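Local coordinates for putative phosphohistidine phosphatase SixA (Agrobacterium tumefaciens, PDB 2RFL), which probably removes phosphate from phosphohistidine, as a phosphatase of the histidine phosphatase superfamily, at residues S6-V11 and S99-Q104; L13-K18 and F140-L145; R54-L59 and E106-M111; E88-R93 and V113-T118. All coordinates share one frame; numbering follows the deposited sequence.

Contacts 2 and 4 are buried and probably lie at the active site. Contacts 1 and 3 are partly buried. Contacts 1 and 2 both use strand 10-15, contact 1 at its start and contact 2 at its end. Contacts 3 and 4 share strand 109-114 in the same way. Contact 3 is regular parallel sheet bonding, while contact 2 mixes a short antiparallel pairing with a turn gripped by Arg15. Contact 1 relies on apolar packing and one water. Contact 4 joins loop 88-93 to the end of strand 109-114 and the loop after it through an aromatic pair and another water. Contacts 2 and 4 meet where Asn116 bonds to Phe140 and where His16 packs against His115.

Contact 1 of 4, residues S6-V11 and S99-Q104; sequences SFPTRV and SLIAAQ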
loop_
_atom_site.group_PDB
_atom_site.type_symbol
_atom_site.label_atom_id
_atom_site.label_comp_id
_atom_site.label_asym_id
_atom_site.label_seq_id
_atom_site.Cartn_x
_atom_site.Cartn_y
_atom_site.Cartn_z
ATOM N N SER A 6 20.821 -0.621 7.029
ATOM C CA SER A 6 19.916 -0.285 5.888
ATOM C C SER A 6 18.472 -0.757 6.125
ATOM O O SER A 6 18.143 -1.885 5.790
ATOM C CB SER A 6 20.480 -0.898 4.590
ATOM O OG SER A 6 20.886 -2.276 4.729
ATOM N N PHE A 7 17.630 0.099 6.711
ATOM C CA PHE A 7 16.275 -0.266 7.157
ATOM C C PHE A 7 15.267 0.823 6.801
ATOM O O PHE A 7 15.524 1.987 7.089
ATOM C CB PHE A 7 16.245 -0.413 8.691
ATOM C CG PHE A 7 16.388 -1.831 9.207
ATOM C CD1 PHE A 7 17.214 -2.753 8.585
ATOM C CD2 PHE A 7 15.736 -2.207 10.371
ATOM C CE1 PHE A 7 17.347 -4.041 9.087
ATOM C CE2 PHE A 7 15.858 -3.478 10.879
ATOM C CZ PHE A 7 16.663 -4.405 10.230
ATOM N N PRO A 8 14.089 0.463 6.248
ATOM C CA PRO A 8 13.451 -0.851 5.978
ATOM C C PRO A 8 14.143 -1.773 4.969
ATOM O O PRO A 8 14.796 -1.317 4.043
ATOM C CB PRO A 8 12.038 -0.459 5.462
ATOM C CG PRO A 8 11.821 0.982 6.032
ATOM C CD PRO A 8 13.190 1.572 5.853
ATOM N N THR A 9 13.966 -3.071 5.149
ATOM C CA THR A 9 14.474 -4.043 4.188
ATOM C C THR A 9 13.349 -4.637 3.311
ATOM O O THR A 9 13.605 -5.249 2.278
ATOM C CB THR A 9 15.433 -5.077 4.874
ATOM O OG1 THR A 9 14.725 -6.169 5.460
ATOM C CG2 THR A 9 16.215 -4.402 5.950
ATOM N N ARG A 10 12.105 -4.417 3.729
ATOM C CA ARG A 10 10.926 -4.779 2.934
ATOM C C ARG A 10 9.873 -3.670 2.942
ATOM O O ARG A 10 9.451 -3.227 4.014
ATOM C CB ARG A 10 10.284 -6.097 3.405
ATOM C CG ARG A 10 9.141 -6.560 2.473
ATOM C CD ARG A 10 8.891 -8.054 2.504
ATOM N NE ARG A 10 9.932 -8.811 1.820
ATOM C CZ ARG A 10 9.858 -10.112 1.567
ATOM N NH1 ARG A 10 8.780 -10.791 1.925
ATOM N NH2 ARG A 10 10.843 -10.732 0.940
ATOM N N VAL A 11 9.465 -3.262 1.737
ATOM C CA VAL A 11 8.409 -2.278 1.491
ATOM C C VAL A 11 7.158 -2.917 0.886
ATOM O O VAL A 11 7.195 -3.512 -0.184
ATOM C CB VAL A 11 8.881 -1.157 0.522
ATOM C CG1 VAL A 11 7.722 -0.357 -0.052
ATOM C CG2 VAL A 11 9.806 -0.211 1.223
ATOM N N SER A 99 9.632 9.395 1.413
ATOM C CA SER A 99 10.123 9.937 2.645
ATOM C C SER A 99 9.512 9.237 3.866
ATOM O O SER A 99 10.196 9.003 4.854
ATOM C CB SER A 99 9.815 11.409 2.638
ATOM O OG SER A 99 10.536 12.003 1.583
ATOM N N LEU A 100 8.244 8.871 3.792
ATOM C CA LEU A 100 7.643 8.023 4.823
ATOM C C LEU A 100 8.354 6.667 5.024
ATOM O O LEU A 100 8.514 6.166 6.157
ATOM C CB LEU A 100 6.207 7.779 4.466
ATOM C CG LEU A 100 5.309 8.983 4.604
ATOM C CD1 LEU A 100 3.927 8.464 4.629
ATOM C CD2 LEU A 100 5.621 9.687 5.894
ATOM N N ILE A 101 8.775 6.099 3.903
ATOM C CA ILE A 101 9.518 4.874 3.870
ATOM C C ILE A 101 10.900 4.977 4.509
ATOM O O ILE A 101 11.138 4.316 5.515
ATOM C CB ILE A 101 9.549 4.280 2.472
ATOM C CG1 ILE A 101 8.150 3.813 2.076
ATOM C CG2 ILE A 101 10.463 3.059 2.434
ATOM C CD1 ILE A 101 8.019 3.458 0.623
ATOM N N ALA A 102 11.783 5.812 3.958
ATOM C CA ALA A 102 13.196 5.885 4.376
ATOM C C ALA A 102 13.365 6.399 5.796
ATOM O O ALA A 102 14.289 5.974 6.508
ATOM C CB ALA A 102 13.968 6.762 3.440
ATOM N N ALA A 103 12.479 7.326 6.180
ATOM C CA ALA A 103 12.376 7.823 7.554
ATOM C C ALA A 103 12.389 6.741 8.657
ATOM O O ALA A 103 12.849 6.991 9.725
ATOM C CB ALA A 103 11.121 8.750 7.719
ATOM N N GLN A 104 11.876 5.557 8.382
ATOM C CA GLN A 104 11.682 4.546 9.391
ATOM C C GLN A 104 12.942 3.682 9.530
ATOM O O GLN A 104 12.965 2.515 9.131
ATOM C CB GLN A 104 10.463 3.707 9.059
ATOM C CG GLN A 104 9.279 4.466 8.552
ATOM C CD GLN A 104 8.826 5.638 9.442
ATOM O OE1 GLN A 104 9.008 5.651 10.652
ATOM N NE2 GLN A 104 8.214 6.612 8.824
HETATM O O HOH W 1 15.960 4.048 5.756
#
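Val11 and Ile101 cross at about a right angle and carry the apolar half of this contact. Their branches meet tip to tip, with Val11 CG2 3.5 Å from Ile101 CG2. A second touch joins Val11 CG1 and Ile101 CD1 at 3.9 Å. In Val11, CG1 is anti to the backbone N (chi1 164°), which turns both methyls to the helix. Met126 of helix 118-127 packs on both residues.

Pro8 follows a cis peptide bond and sets its ring against the backbone carbonyls of Ile101 and Gln104. Its CG lies 3.4 Å from Ile101 O, and its CD lies 3.4 Å from Gln104 O. The ring meets carbonyl oxygens most closely, with side chains farther off. Gln104 folds back on its own segment. Its NE2 donates to Leu100 O at 2.7 Å, in the carbonyl plane and on a lone pair.

The polar link between the segments is water 1. It donates to Phe7 O at 2.5 Å and to Ala102 O at 2.7 Å. Both bonded oxygens are acceptors and could not pair directly. The chemistry implies a joint held by methyl packing inside and by a water shared between Phe7 O and Ala102 O.

Contact 2 of 4, residues L13-K18 and F140-L145; sequences LLRHAK and FPTSGL
The tight part of this contact is the grip of 13-18 on the turn at 140-145. Leu14 faces Leu145 as a non-hydrogen-bonded antiparallel pair. Next to it, Arg15 N donates to Gly144 O at 3.2 Å, in the carbonyl plane. Pro141 to Gly144 form a type II turn, closed by Gly144 N bonding to Pro141 O. Ser143 N is shared by two carbonyls. It meets His16 O at 3.0 Å from above the carbonyl plane, and its bond to Arg15 O is weak.

The Arg15 side chain is extended from CG to NE and runs over the turn. Its NH1 donates to Phe140 O at 2.8 Å, near the guanidinium plane (151° at the hydrogen). Thr142 CG2 sits over the centre of one guanidinium face, 3.8 Å above it. Phe140 O also accepts from Asn116 ND2. On the inner side, the Phe140 ring turns an edge to the strand, with CZ 3.2 Å from Leu13 O. On the side of helix 35-51, Ser143 OG is buried against Leu14 CD1 and has no polar partner in the model. His16 is buried too. Its ND1 donates to Ala17 O at 2.6 Å, which fixes the ring and would leave NE2 as the likely nucleophile.

The solvent side is looser. Exposed Lys18 bends at chi3 and chi4, and its CB only approaches Thr142 OG1, at 4.1 Å.

Arg15-His16-Ala17 at the strand end corresponds to the RHG motif of histidine phosphatases, with alanine in place of glycine; by analogy His16 is probably the histidine that is phosphorylated.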
loop_
_atom_site.group_PDB
_atom_site.type_symbol
_atom_site.label_atom_id
_atom_site.label_comp_id
_atom_site.label_asym_id
_atom_site.label_seq_id
_atom_site.Cartn_x
_atom_site.Cartn_y
_atom_site.Cartn_z
ATOM N N LEU A 13 3.503 -1.868 -0.622
ATOM C CA LEU A 13 2.718 -0.784 -1.210
ATOM C C LEU A 13 1.320 -1.210 -1.616
ATOM O O LEU A 13 1.139 -1.920 -2.641
ATOM C CB LEU A 13 3.406 -0.255 -2.478
ATOM C CG LEU A 13 4.816 0.311 -2.504
ATOM C CD1 LEU A 13 5.108 0.665 -3.935
ATOM C CD2 LEU A 13 4.884 1.519 -1.652
ATOM N N LEU A 14 0.347 -0.712 -0.852
ATOM C CA LEU A 14 -1.055 -1.102 -0.908
ATOM C C LEU A 14 -1.964 0.058 -1.339
ATOM O O LEU A 14 -2.100 1.085 -0.656
ATOM C CB LEU A 14 -1.530 -1.680 0.470
ATOM C CG LEU A 14 -3.022 -2.095 0.641
ATOM C CD1 LEU A 14 -3.484 -3.198 -0.342
ATOM C CD2 LEU A 14 -3.411 -2.490 2.082
ATOM N N ARG A 15 -2.621 -0.117 -2.472
ATOM C CA ARG A 15 -3.627 0.841 -2.843
ATOM C C ARG A 15 -4.905 0.442 -2.126
ATOM O O ARG A 15 -5.164 -0.742 -1.940
ATOM C CB ARG A 15 -3.807 0.925 -4.345
ATOM C CG ARG A 15 -4.769 2.055 -4.735
ATOM C CD ARG A 15 -4.731 2.431 -6.191
ATOM N NE ARG A 15 -5.858 3.287 -6.474
ATOM C CZ ARG A 15 -6.519 3.283 -7.629
ATOM N NH1 ARG A 15 -6.113 2.505 -8.630
ATOM N NH2 ARG A 15 -7.577 4.069 -7.795
ATOM N N HIS A 16 -5.669 1.445 -1.688
ATOM C CA HIS A 16 -6.910 1.236 -0.986
ATOM C C HIS A 16 -7.843 0.458 -1.925
ATOM O O HIS A 16 -7.677 0.493 -3.154
ATOM C CB HIS A 16 -7.537 2.576 -0.546
ATOM C CG HIS A 16 -8.004 3.425 -1.690
ATOM N ND1 HIS A 16 -9.191 3.191 -2.360
ATOM C CD2 HIS A 16 -7.416 4.467 -2.323
ATOM C CE1 HIS A 16 -9.316 4.060 -3.346
ATOM N NE2 HIS A 16 -8.261 4.852 -3.337
ATOM N N ALA A 17 -8.786 -0.266 -1.328
ATOM C CA ALA A 17 -9.760 -1.049 -2.062
ATOM C C ALA A 17 -10.740 -0.126 -2.790
ATOM O O ALA A 17 -10.695 1.108 -2.586
ATOM C CB ALA A 17 -10.485 -2.001 -1.103
ATOM N N LYS A 18 -11.598 -0.724 -3.636
ATOM C CA LYS A 18 -12.601 0.010 -4.431
ATOM C C LYS A 18 -13.576 0.791 -3.558
ATOM O O LYS A 18 -14.209 0.239 -2.643
ATOM C CB LYS A 18 -13.358 -0.919 -5.406
ATOM C CG LYS A 18 -14.337 -0.192 -6.375
ATOM C CD LYS A 18 -14.970 -1.090 -7.432
ATOM C CE LYS A 18 -14.106 -1.221 -8.695
ATOM N NZ LYS A 18 -13.473 0.053 -9.222
ATOM N N PHE A 140 -1.647 0.845 -11.407
ATOM C CA PHE A 140 -1.628 0.309 -10.035
ATOM C C PHE A 140 -3.074 0.234 -9.492
ATOM O O PHE A 140 -3.663 1.266 -9.103
ATOM C CB PHE A 140 -0.732 1.212 -9.177
ATOM C CG PHE A 140 -0.251 0.603 -7.901
ATOM C CD1 PHE A 140 -1.140 0.047 -6.979
ATOM C CD2 PHE A 140 1.105 0.637 -7.584
ATOM C CE1 PHE A 140 -0.710 -0.500 -5.766
ATOM C CE2 PHE A 140 1.561 0.096 -6.376
ATOM C CZ PHE A 140 0.624 -0.483 -5.459
ATOM N N PRO A 141 -3.660 -0.984 -9.495
ATOM C CA PRO A 141 -5.064 -1.211 -9.170
ATOM C C PRO A 141 -5.417 -1.076 -7.662
ATOM O O PRO A 141 -4.519 -1.019 -6.804
ATOM C CB PRO A 141 -5.292 -2.652 -9.671
ATOM C CG PRO A 141 -3.945 -3.328 -9.533
ATOM C CD PRO A 141 -2.947 -2.246 -9.814
ATOM N N THR A 142 -6.718 -1.021 -7.365
ATOM C CA THR A 142 -7.206 -0.941 -5.995
ATOM C C THR A 142 -6.981 -2.226 -5.248
ATOM O O THR A 142 -7.247 -3.297 -5.760
ATOM C CB THR A 142 -8.712 -0.648 -5.894
ATOM O OG1 THR A 142 -9.464 -1.640 -6.621
ATOM C CG2 THR A 142 -9.022 0.774 -6.347
ATOM N N SER A 143 -6.544 -2.108 -4.008
ATOM C CA SER A 143 -6.043 -3.259 -3.203
ATOM C C SER A 143 -4.952 -4.089 -3.863
ATOM O O SER A 143 -4.825 -5.277 -3.550
ATOM C CB SER A 143 -7.148 -4.166 -2.683
ATOM O OG SER A 143 -6.584 -4.925 -1.626
ATOM N N GLY A 144 -4.171 -3.437 -4.754
ATOM C CA GLY A 144 -2.942 -3.998 -5.341
ATOM C C GLY A 144 -1.801 -3.881 -4.339
ATOM O O GLY A 144 -1.617 -2.846 -3.715
ATOM N N LEU A 145 -1.059 -4.956 -4.144
ATOM C CA LEU A 145 0.062 -4.970 -3.186
ATOM C C LEU A 145 1.418 -5.333 -3.812
ATOM O O LEU A 145 1.669 -6.485 -4.169
ATOM C CB LEU A 145 -0.234 -5.914 -2.032
ATOM C CG LEU A 145 0.849 -6.290 -1.025
ATOM C CD1 LEU A 145 1.027 -5.138 -0.012
ATOM C CD2 LEU A 145 0.502 -7.641 -0.323
#

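Contact 3 of 4, residues R54-L59 and E106-M111; sequences RPDLIL and EVQSVM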
loop_
_atom_site.group_PDB
_atom_site.type_symbol
_atom_site.label_atom_id
_atom_site.label_comp_id
_atom_site.label_asym_id
_atom_site.label_seq_id
_atom_site.Cartn_x
_atom_site.Cartn_y
_atom_site.Cartn_z
ATOM N N ARG A 54 3.651 -10.068 6.532
ATOM C CA ARG A 54 3.308 -9.305 7.737
ATOM C C ARG A 54 4.267 -8.118 7.951
ATOM O O ARG A 54 5.474 -8.313 8.073
ATOM C CB ARG A 54 3.301 -10.223 8.976
ATOM C CG ARG A 54 2.813 -9.582 10.274
ATOM C CD ARG A 54 3.206 -10.358 11.518
ATOM N NE ARG A 54 3.727 -9.450 12.551
ATOM C CZ ARG A 54 3.009 -8.862 13.526
ATOM N NH1 ARG A 54 3.606 -8.037 14.385
ATOM N NH2 ARG A 54 1.703 -9.070 13.651
ATOM N N PRO A 55 3.727 -6.879 7.975
ATOM C CA PRO A 55 4.563 -5.722 8.237
ATOM C C PRO A 55 4.594 -5.371 9.703
ATOM O O PRO A 55 3.614 -5.558 10.403
ATOM C CB PRO A 55 3.888 -4.607 7.417
ATOM C CG PRO A 55 2.503 -5.171 7.032
ATOM C CD PRO A 55 2.339 -6.471 7.717
ATOM N N ASP A 56 5.741 -4.883 10.159
ATOM C CA ASP A 56 5.917 -4.386 11.536
ATOM C C ASP A 56 5.110 -3.116 11.775
ATOM O O ASP A 56 4.446 -2.990 12.774
ATOM C CB ASP A 56 7.392 -4.111 11.788
ATOM C CG ASP A 56 8.264 -5.272 11.394
ATOM O OD1 ASP A 56 7.780 -6.429 11.366
ATOM O OD2 ASP A 56 9.441 -5.041 11.122
ATOM N N LEU A 57 5.192 -2.194 10.816
ATOM C CA LEU A 57 4.481 -0.909 10.841
ATOM C C LEU A 57 3.605 -0.646 9.578
ATOM O O LEU A 57 4.065 -0.821 8.447
ATOM C CB LEU A 57 5.497 0.225 11.049
ATOM C CG LEU A 57 4.975 1.654 10.842
ATOM C CD1 LEU A 57 4.083 2.195 11.957
ATOM C CD2 LEU A 57 6.160 2.558 10.578
ATOM N N ILE A 58 2.361 -0.239 9.805
ATOM C CA ILE A 58 1.445 0.208 8.750
ATOM C C ILE A 58 1.191 1.708 8.817
ATOM O O ILE A 58 0.642 2.178 9.817
ATOM C CB ILE A 58 0.041 -0.470 8.835
ATOM C CG1 ILE A 58 0.147 -1.983 8.673
ATOM C CG2 ILE A 58 -0.910 0.101 7.773
ATOM C CD1 ILE A 58 -1.032 -2.735 9.225
ATOM N N LEU A 59 1.558 2.443 7.746
ATOM C CA LEU A 59 1.242 3.882 7.595
ATOM C C LEU A 59 0.120 4.090 6.584
ATOM O O LEU A 59 0.208 3.681 5.436
ATOM C CB LEU A 59 2.466 4.678 7.170
ATOM C CG LEU A 59 3.732 4.605 8.017
ATOM C CD1 LEU A 59 4.925 5.398 7.464
ATOM C CD2 LEU A 59 3.349 4.997 9.442
ATOM N N GLU A 106 14.785 2.171 11.882
ATOM C CA GLU A 106 14.870 0.895 12.607
ATOM C C GLU A 106 13.540 0.117 12.698
ATOM O O GLU A 106 13.174 -0.370 13.765
ATOM C CB GLU A 106 15.429 1.128 14.020
ATOM C CG GLU A 106 16.854 1.710 14.053
ATOM C CD GLU A 106 17.217 2.315 15.409
ATOM O OE1 GLU A 106 16.280 2.693 16.168
ATOM O OE2 GLU A 106 18.444 2.413 15.699
ATOM N N VAL A 107 12.826 0.020 11.581
ATOM C CA VAL A 107 11.669 -0.855 11.433
ATOM C C VAL A 107 11.983 -1.713 10.222
ATOM O O VAL A 107 12.251 -1.175 9.136
ATOM C CB VAL A 107 10.379 -0.067 11.104
ATOM C CG1 VAL A 107 9.140 -0.947 11.248
ATOM C CG2 VAL A 107 10.256 1.171 11.949
ATOM N N GLN A 108 11.948 -3.032 10.398
ATOM C CA GLN A 108 12.421 -3.963 9.382
ATOM C C GLN A 108 11.559 -3.986 8.128
ATOM O O GLN A 108 12.094 -3.955 7.032
ATOM C CB GLN A 108 12.536 -5.366 9.951
ATOM C CG GLN A 108 13.069 -6.375 8.960
ATOM C CD GLN A 108 12.904 -7.806 9.428
ATOM O OE1 GLN A 108 13.581 -8.260 10.366
ATOM N NE2 GLN A 108 11.995 -8.530 8.773
ATOM N N SER A 109 10.238 -4.079 8.311
ATOM C CA SER A 109 9.273 -4.031 7.206
ATOM C C SER A 109 8.126 -3.052 7.403
ATOM O O SER A 109 7.521 -2.958 8.461
ATOM C CB SER A 109 8.749 -5.427 6.785
ATOM O OG SER A 109 8.334 -6.220 7.869
ATOM N N VAL A 110 7.819 -2.331 6.338
ATOM C CA VAL A 110 6.843 -1.271 6.428
ATOM C C VAL A 110 5.900 -1.245 5.229
ATOM O O VAL A 110 6.295 -1.458 4.085
ATOM C CB VAL A 110 7.517 0.114 6.714
ATOM C CG1 VAL A 110 8.693 0.295 5.819
ATOM C CG2 VAL A 110 6.541 1.274 6.510
HETATM N N MSE A 111 4.643 -0.980 5.542
HETATM C CA MSE A 111 3.590 -0.972 4.576
HETATM C C MSE A 111 2.912 0.381 4.557
HETATM O O MSE A 111 2.490 0.903 5.598
HETATM C CB MSE A 111 2.555 -2.030 4.890
HETATM C CG MSE A 111 1.345 -1.892 4.026
HETATM SE SE MSE A 111 0.300 -3.470 3.958
HETATM C CE MSE A 111 -1.124 -3.068 5.296
#
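Backbone hydrogen bonds join strand 57-59 to strand 109-111 in parallel, with 26° between their directions. Met111 N donates to Leu57 O at 3.0 Å, and Leu59 N donates to Met111 O at 2.8 Å. Both donors lie nearly along the C=O axis. Towards the start of the strands the bonding loosens. Ser109 O receives Asp56 N and Leu57 N, both weakly.

One side-chain polar bond extends the pairing. Asp56 OD2 accepts from Ser109 N at 3.1 Å. The donor comes from above the carboxylate plane, and the bond is fairly straight at 161°. Asp56 CG is anti to the carbonyl carbon (chi1 -50°), which swings the carboxylate across to the neighbouring segment 106-111.

Apolar contacts fall on two faces. On one, selenomethionine Met111 lies side by side with Pro55 and with Ile58. Its CB touches Pro55 CG at 3.8 Å. The chain bends at chi3, which lays CE against Ile58 CG1 at 3.8 Å. Trp73 of helix 64-77 also packs on Met111. On the other face, Leu57 CB meets Val107 CG1 at 3.8 Å, and Leu57 CD2 lies 4.3 Å from Val110 CG2.

Strand 57-60 is bonded on its other side to strand 82-85. Such adjacent parallel strands, with helices on both faces, form the central sheet of the alpha-beta-alpha sandwich of histidine phosphatases.

Contact 4 of 4, residues E88-R93 and V113-T118; sequences EMYNAR and VGHNPT
Met89 O is held by two hydrogen bonds, one from Tyr97 OH and one from water 2 at 3.3 Å. The same water sits 2.7 Å from Thr118 OG1, so it ties the loop at 88-93 to the start of helix 118-127. Tyr97 OH is also bonded to His115 N. His115 CD2 comes within 3.4 Å of Met89 O as a further close neighbour.

The rings of Tyr90 and His115 form an offset edge-to-face pair. Their planes are turned by 62° and their centroids lie 5.4 Å apart. The CD1 edge of Tyr90 points to the His115 face, and Tyr90 CD1 is 3.5 Å from His115 CE1. Tyr90 CG is anti to the backbone N (chi1 174°), which carries the ring across to the histidine. Tyr90 OH bonds to Asp28 beyond the contact.

Gly-His-Asn-Pro at 114-117 follows strand 109-114. In histidine phosphatases a histidine at this place lines the phosphate pocket, so His115 probably does so here. It packs against His16, the likely nucleophile. Its NE2 is bonded to Ser61 OG, which helps set the ring's rotation.

Deeper in, selenomethionine Met89 bends at chi3 and presses CE against the backbone of the strand. The methyl lies 3.7 Å from Val113 O. Gly114, with no side chain, lets it approach, and Gly114 N is 4.0 Å from Met89 CE. Ala92 CB faces Thr118 OG1 at 4.4 Å.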
loop_
_atom_site.group_PDB
_atom_site.type_symbol
_atom_site.label_atom_id
_atom_site.label_comp_id
_atom_site.label_asym_id
_atom_site.label_seq_id
_atom_site.Cartn_x
_atom_site.Cartn_y
_atom_site.Cartn_z
ATOM N N GLU A 88 -1.969 13.709 5.994
ATOM C CA GLU A 88 -1.180 14.198 4.856
ATOM C C GLU A 88 -0.847 13.134 3.769
ATOM O O GLU A 88 -0.196 13.428 2.761
ATOM C CB GLU A 88 0.083 14.866 5.391
ATOM C CG GLU A 88 0.618 15.996 4.528
ATOM C CD GLU A 88 -0.050 17.323 4.796
ATOM O OE1 GLU A 88 -1.182 17.327 5.331
ATOM O OE2 GLU A 88 0.548 18.372 4.469
HETATM N N MSE A 89 -1.304 11.907 3.998
HETATM C CA MSE A 89 -1.256 10.869 2.976
HETATM C C MSE A 89 -2.467 10.948 2.053
HETATM O O MSE A 89 -2.486 10.335 0.985
HETATM C CB MSE A 89 -1.180 9.484 3.624
HETATM C CG MSE A 89 0.232 9.038 3.970
HETATM SE SE MSE A 89 0.305 7.192 4.594
HETATM C CE MSE A 89 0.580 6.303 2.881
ATOM N N TYR A 90 -3.474 11.709 2.469
ATOM C CA TYR A 90 -4.605 12.024 1.605
ATOM C C TYR A 90 -4.414 13.370 0.915
ATOM O O TYR A 90 -4.111 14.373 1.563
ATOM C CB TYR A 90 -5.907 12.025 2.408
ATOM C CG TYR A 90 -7.115 12.471 1.615
ATOM C CD1 TYR A 90 -7.729 11.619 0.708
ATOM C CD2 TYR A 90 -7.640 13.748 1.774
ATOM C CE1 TYR A 90 -8.834 12.024 -0.019
ATOM C CE2 TYR A 90 -8.743 14.161 1.052
ATOM C CZ TYR A 90 -9.336 13.296 0.157
ATOM O OH TYR A 90 -10.435 13.704 -0.564
ATOM N N ASN A 91 -4.592 13.385 -0.401
ATOM C CA ASN A 91 -4.264 14.556 -1.206
ATOM C C ASN A 91 -2.873 15.097 -0.893
ATOM O O ASN A 91 -2.723 16.243 -0.468
ATOM C CB ASN A 91 -5.312 15.653 -1.009
ATOM C CG ASN A 91 -5.638 16.386 -2.296
ATOM O OD1 ASN A 91 -6.350 15.866 -3.156
ATOM N ND2 ASN A 91 -5.116 17.599 -2.435
ATOM N N ALA A 92 -1.858 14.266 -1.107
ATOM C CA ALA A 92 -0.501 14.591 -0.685
ATOM C C ALA A 92 0.085 15.718 -1.529
ATOM O O ALA A 92 -0.185 15.815 -2.726
ATOM C CB ALA A 92 0.386 13.356 -0.756
ATOM N N ARG A 93 0.871 16.583 -0.886
ATOM C CA ARG A 93 1.684 17.559 -1.588
ATOM C C ARG A 93 2.816 16.982 -2.393
ATOM O O ARG A 93 3.336 17.610 -3.274
ATOM C CB ARG A 93 2.066 18.808 -0.773
ATOM C CG ARG A 93 2.097 18.754 0.726
ATOM C CD ARG A 93 1.811 20.132 1.423
ATOM N NE ARG A 93 2.420 21.353 0.830
ATOM C CZ ARG A 93 2.313 22.606 1.303
ATOM N NH1 ARG A 93 1.619 22.858 2.403
ATOM N NH2 ARG A 93 2.902 23.613 0.680
ATOM N N VAL A 113 -0.344 2.550 3.162
ATOM C CA VAL A 113 -1.732 2.460 2.647
ATOM C C VAL A 113 -2.257 3.865 2.239
ATOM O O VAL A 113 -2.693 4.665 3.056
ATOM C CB VAL A 113 -2.699 1.764 3.676
ATOM C CG1 VAL A 113 -4.159 1.596 3.129
ATOM C CG2 VAL A 113 -2.133 0.436 4.128
ATOM N N GLY A 114 -2.213 4.145 0.944
ATOM C CA GLY A 114 -2.665 5.443 0.407
ATOM C C GLY A 114 -3.209 5.306 -0.996
ATOM O O GLY A 114 -3.737 4.251 -1.355
ATOM N N HIS A 115 -3.047 6.367 -1.788
ATOM C CA HIS A 115 -3.830 6.576 -3.013
ATOM C C HIS A 115 -2.952 6.839 -4.221
ATOM O O HIS A 115 -1.842 7.344 -4.086
ATOM C CB HIS A 115 -4.787 7.798 -2.911
ATOM C CG HIS A 115 -5.405 8.014 -1.571
ATOM N ND1 HIS A 115 -6.769 8.011 -1.382
ATOM C CD2 HIS A 115 -4.866 8.331 -0.369
ATOM C CE1 HIS A 115 -7.050 8.280 -0.120
ATOM N NE2 HIS A 115 -5.911 8.470 0.521
ATOM N N ASN A 116 -3.496 6.508 -5.395
ATOM C CA ASN A 116 -3.018 6.986 -6.692
ATOM C C ASN A 116 -3.227 8.508 -6.835
ATOM O O ASN A 116 -4.168 9.032 -6.269
ATOM C CB ASN A 116 -3.750 6.234 -7.822
ATOM C CG ASN A 116 -3.017 4.960 -8.276
ATOM O OD1 ASN A 116 -1.875 4.681 -7.884
ATOM N ND2 ASN A 116 -3.672 4.196 -9.129
ATOM N N PRO A 117 -2.379 9.221 -7.608
ATOM C CA PRO A 117 -1.184 8.837 -8.359
ATOM C C PRO A 117 0.020 8.600 -7.463
ATOM O O PRO A 117 0.985 7.982 -7.914
ATOM C CB PRO A 117 -0.870 10.076 -9.218
ATOM C CG PRO A 117 -1.782 11.090 -8.868
ATOM C CD PRO A 117 -2.671 10.661 -7.774
ATOM N N THR A 118 -0.021 9.116 -6.232
ATOM C CA THR A 118 1.109 8.988 -5.321
ATOM C C THR A 118 1.620 7.556 -5.120
ATOM O O THR A 118 2.809 7.335 -5.050
ATOM C CB THR A 118 0.773 9.601 -3.977
ATOM O OG1 THR A 118 -0.145 10.671 -4.195
ATOM C CG2 THR A 118 2.037 10.108 -3.266
HETATM O O HOH W 2 -2.052 10.794 -2.243
#